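Local coordinates for glutathione s-transferase (Haemonchus contortus, PDB 2WS2), which probably catalyses the conjugation of glutathione to electrophilic substrates, releasing a halide anion from organic halides, at residues 101-105 with 120-125. Residues are numbered along the deposited sequence.
Sequences EVRPY and LEKDVF
In the all-helical C-terminal domain of this glutathione transferase, residues 101-105 follow helix 82-100 as a turn running into short, weakly bonded helix 103-107, and pack against the first turns of helix 118-143. The chains run in roughly opposite senses: Tyr105 CA lies 5.9 Å from Leu120 CA, and Val102 CA 5.7 Å from Phe125 CA. Tyr105, chi1 t, reaches across. Leu120 meets it first, its CB 3.7 Å from Tyr105 CD1. Glu121, also t, extends beside the ring so that its OE2 accepts a very short hydrogen bond from Tyr105 OH, 2.5 Å. Val124 CG1 makes van der Waals contact with Glu101 O at 3.2 Å. A pi-type turn places Phe125 N 2.9 Å from Leu120 O; Phe125 CB sits over the Tyr105 ring face, 3.9 Å from its centroid, a CH-pi contact, while Val102 CG2 touches Phe125 CD1 at 3.6 Å. With Glu121 OE1 hydrogen-bonded to Tyr169 OH, both carboxylate oxygens are engaged, so one acidic side chain links two tyrosine hydroxyls beside an otherwise largely apolar joint.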
ATOM      1  N   GLU A 101       7.332  -3.641  -9.478  1.00 25.55           N
ATOM      2  CA  GLU A 101       8.631  -3.675 -10.146  1.00 29.52           C
ATOM      3  C   GLU A 101       8.687  -4.890 -11.111  1.00 31.49           C
ATOM      4  O   GLU A 101       9.701  -5.150 -11.756  1.00 33.35           O
ATOM      5  CB  GLU A 101       9.740  -3.803  -9.074  1.00 30.32           C
ATOM      6  CG  GLU A 101      11.113  -3.200  -9.444  1.00 30.55           C
ATOM      7  CD  GLU A 101      12.271  -4.103  -9.034  1.00 30.96           C
ATOM      8  OE1 GLU A 101      13.404  -3.844  -9.467  1.00 28.90           O
ATOM      9  OE2 GLU A 101      12.040  -5.105  -8.311  1.00 33.87           O
ATOM     10  N   VAL A 102       7.604  -5.636 -11.217  1.00 33.36           N
ATOM     11  CA  VAL A 102       7.642  -6.874 -11.999  1.00 35.31           C
ATOM     12  C   VAL A 102       6.552  -7.010 -13.082  1.00 35.85           C
ATOM     13  O   VAL A 102       6.586  -7.940 -13.893  1.00 36.43           O
ATOM     14  CB  VAL A 102       7.728  -8.102 -11.038  1.00 35.16           C
ATOM     15  CG1 VAL A 102       6.625  -9.100 -11.274  1.00 33.99           C
ATOM     16  CG2 VAL A 102       9.146  -8.715 -11.058  1.00 35.40           C
ATOM     17  N   ARG A 103       5.617  -6.067 -13.092  1.00 37.27           N
ATOM     18  CA  ARG A 103       4.536  -5.979 -14.091  1.00 37.60           C
ATOM     19  C   ARG A 103       5.076  -5.909 -15.533  1.00 38.15           C
ATOM     20  O   ARG A 103       4.802  -6.800 -16.319  1.00 39.46           O
ATOM     21  CB  ARG A 103       3.637  -4.742 -13.841  1.00 37.15           C
ATOM     22  CG  ARG A 103       2.441  -4.907 -12.924  1.00 38.12           C
ATOM     23  CD  ARG A 103       2.646  -4.078 -11.654  1.00 37.85           C
ATOM     24  NE  ARG A 103       1.415  -3.716 -10.946  1.00 37.23           N
ATOM     25  CZ  ARG A 103       0.734  -4.514 -10.133  1.00 38.28           C
ATOM     26  NH1 ARG A 103       1.127  -5.771  -9.938  1.00 40.36           N
ATOM     27  NH2 ARG A 103      -0.374  -4.070  -9.542  1.00 38.97           N
ATOM     28  N   PRO A 104       5.810  -4.837 -15.897  1.00 38.51           N
ATOM     29  CA  PRO A 104       6.342  -4.725 -17.253  1.00 38.89           C
ATOM     30  C   PRO A 104       6.904  -5.998 -17.861  1.00 39.43           C
ATOM     31  O   PRO A 104       6.815  -6.171 -19.079  1.00 40.44           O
ATOM     32  CB  PRO A 104       7.433  -3.677 -17.097  1.00 38.57           C
ATOM     33  CG  PRO A 104       6.807  -2.714 -16.150  1.00 37.73           C
ATOM     34  CD  PRO A 104       5.912  -3.537 -15.213  1.00 38.08           C
ATOM     35  N   TYR A 105       7.444  -6.890 -17.040  1.00 39.08           N
ATOM     36  CA  TYR A 105       7.894  -8.198 -17.536  1.00 38.64           C
ATOM     37  C   TYR A 105       6.770  -9.255 -17.464  1.00 39.10           C
ATOM     38  O   TYR A 105       6.835 -10.296 -18.107  1.00 38.78           O
ATOM     39  CB  TYR A 105       9.177  -8.637 -16.800  1.00 38.54           C
ATOM     40  CG  TYR A 105       9.540 -10.083 -17.037  1.00 37.62           C
ATOM     41  CD1 TYR A 105      10.226 -10.464 -18.188  1.00 36.91           C
ATOM     42  CD2 TYR A 105       9.155 -11.068 -16.143  1.00 38.46           C
ATOM     43  CE1 TYR A 105      10.543 -11.783 -18.425  1.00 38.85           C
ATOM     44  CE2 TYR A 105       9.461 -12.404 -16.376  1.00 39.03           C
ATOM     45  CZ  TYR A 105      10.169 -12.745 -17.513  1.00 36.68           C
ATOM     46  OH  TYR A 105      10.479 -14.053 -17.758  1.00 41.44           O
ATOM     47  N   LEU A 120      14.520  -8.595 -20.079  1.00 39.08           N
ATOM     48  CA  LEU A 120      13.627  -8.026 -19.072  1.00 39.49           C
ATOM     49  C   LEU A 120      13.531  -9.024 -17.933  1.00 39.44           C
ATOM     50  O   LEU A 120      13.497  -8.651 -16.749  1.00 40.10           O
ATOM     51  CB  LEU A 120      12.242  -7.766 -19.642  1.00 38.78           C
ATOM     52  CG  LEU A 120      11.969  -6.425 -20.324  1.00 37.76           C
ATOM     53  CD1 LEU A 120      10.527  -6.155 -20.143  1.00 35.20           C
ATOM     54  CD2 LEU A 120      12.822  -5.285 -19.738  1.00 36.00           C
ATOM     55  N   GLU A 121      13.480 -10.295 -18.303  1.00 38.64           N
ATOM     56  CA  GLU A 121      13.734 -11.357 -17.359  1.00 37.65           C
ATOM     57  C   GLU A 121      14.960 -10.969 -16.557  1.00 37.13           C
ATOM     58  O   GLU A 121      14.867 -10.861 -15.351  1.00 37.22           O
ATOM     59  CB  GLU A 121      13.984 -12.673 -18.086  1.00 38.01           C
ATOM     60  CG  GLU A 121      13.951 -13.903 -17.188  1.00 36.92           C
ATOM     61  CD  GLU A 121      13.457 -15.138 -17.908  1.00 40.28           C
ATOM     62  OE1 GLU A 121      13.953 -16.247 -17.595  1.00 40.56           O
ATOM     63  OE2 GLU A 121      12.541 -15.012 -18.768  1.00 41.18           O
ATOM     64  N   LYS A 122      16.086 -10.741 -17.235  1.00 36.76           N
ATOM     65  CA  LYS A 122      17.383 -10.545 -16.572  1.00 37.47           C
ATOM     66  C   LYS A 122      17.765  -9.131 -16.079  1.00 36.87           C
ATOM     67  O   LYS A 122      18.658  -9.029 -15.244  1.00 36.54           O
ATOM     68  CB  LYS A 122      18.537 -11.172 -17.385  1.00 37.88           C
ATOM     69  CG  LYS A 122      18.794 -10.563 -18.762  1.00 40.04           C
ATOM     70  CD  LYS A 122      19.807 -11.380 -19.575  1.00 40.56           C
ATOM     71  CE  LYS A 122      19.140 -12.363 -20.546  1.00 41.46           C
ATOM     72  NZ  LYS A 122      19.882 -12.425 -21.851  1.00 41.98           N
ATOM     73  N   ASP A 123      17.133  -8.065 -16.582  1.00 36.49           N
ATOM     74  CA  ASP A 123      17.446  -6.682 -16.083  1.00 37.25           C
ATOM     75  C   ASP A 123      16.297  -6.056 -15.260  1.00 36.47           C
ATOM     76  O   ASP A 123      16.424  -4.945 -14.713  1.00 37.54           O
ATOM     77  CB  ASP A 123      17.931  -5.730 -17.205  1.00 36.67           C
ATOM     78  CG  ASP A 123      19.380  -6.035 -17.692  1.00 36.91           C
ATOM     79  OD1 ASP A 123      20.382  -5.648 -17.042  1.00 35.40           O
ATOM     80  OD2 ASP A 123      19.528  -6.640 -18.762  1.00 39.31           O
ATOM     81  N   VAL A 124      15.190  -6.777 -15.153  1.00 36.15           N
ATOM     82  CA  VAL A 124      14.077  -6.373 -14.294  1.00 36.18           C
ATOM     83  C   VAL A 124      13.685  -7.492 -13.303  1.00 36.15           C
ATOM     84  O   VAL A 124      13.853  -7.338 -12.089  1.00 35.21           O
ATOM     85  CB  VAL A 124      12.845  -5.923 -15.125  1.00 36.79           C
ATOM     86  CG1 VAL A 124      11.586  -5.871 -14.258  1.00 36.94           C
ATOM     87  CG2 VAL A 124      13.107  -4.572 -15.834  1.00 36.42           C
ATOM     88  N   PHE A 125      13.200  -8.611 -13.844  1.00 35.59           N
ATOM     89  CA  PHE A 125      12.532  -9.663 -13.068  1.00 35.76           C
ATOM     90  C   PHE A 125      13.426 -10.447 -12.123  1.00 35.34           C
ATOM     91  O   PHE A 125      13.046 -10.707 -10.978  1.00 35.76           O
ATOM     92  CB  PHE A 125      11.817 -10.656 -14.004  1.00 34.64           C
ATOM     93  CG  PHE A 125      11.270 -11.877 -13.301  1.00 34.93           C
ATOM     94  CD1 PHE A 125      10.060 -11.818 -12.606  1.00 32.04           C
ATOM     95  CD2 PHE A 125      11.977 -13.091 -13.321  1.00 35.70           C
ATOM     96  CE1 PHE A 125       9.557 -12.950 -11.949  1.00 34.06           C
ATOM     97  CE2 PHE A 125      11.487 -14.231 -12.658  1.00 32.06           C
ATOM     98  CZ  PHE A 125      10.277 -14.164 -11.979  1.00 34.15           C
TER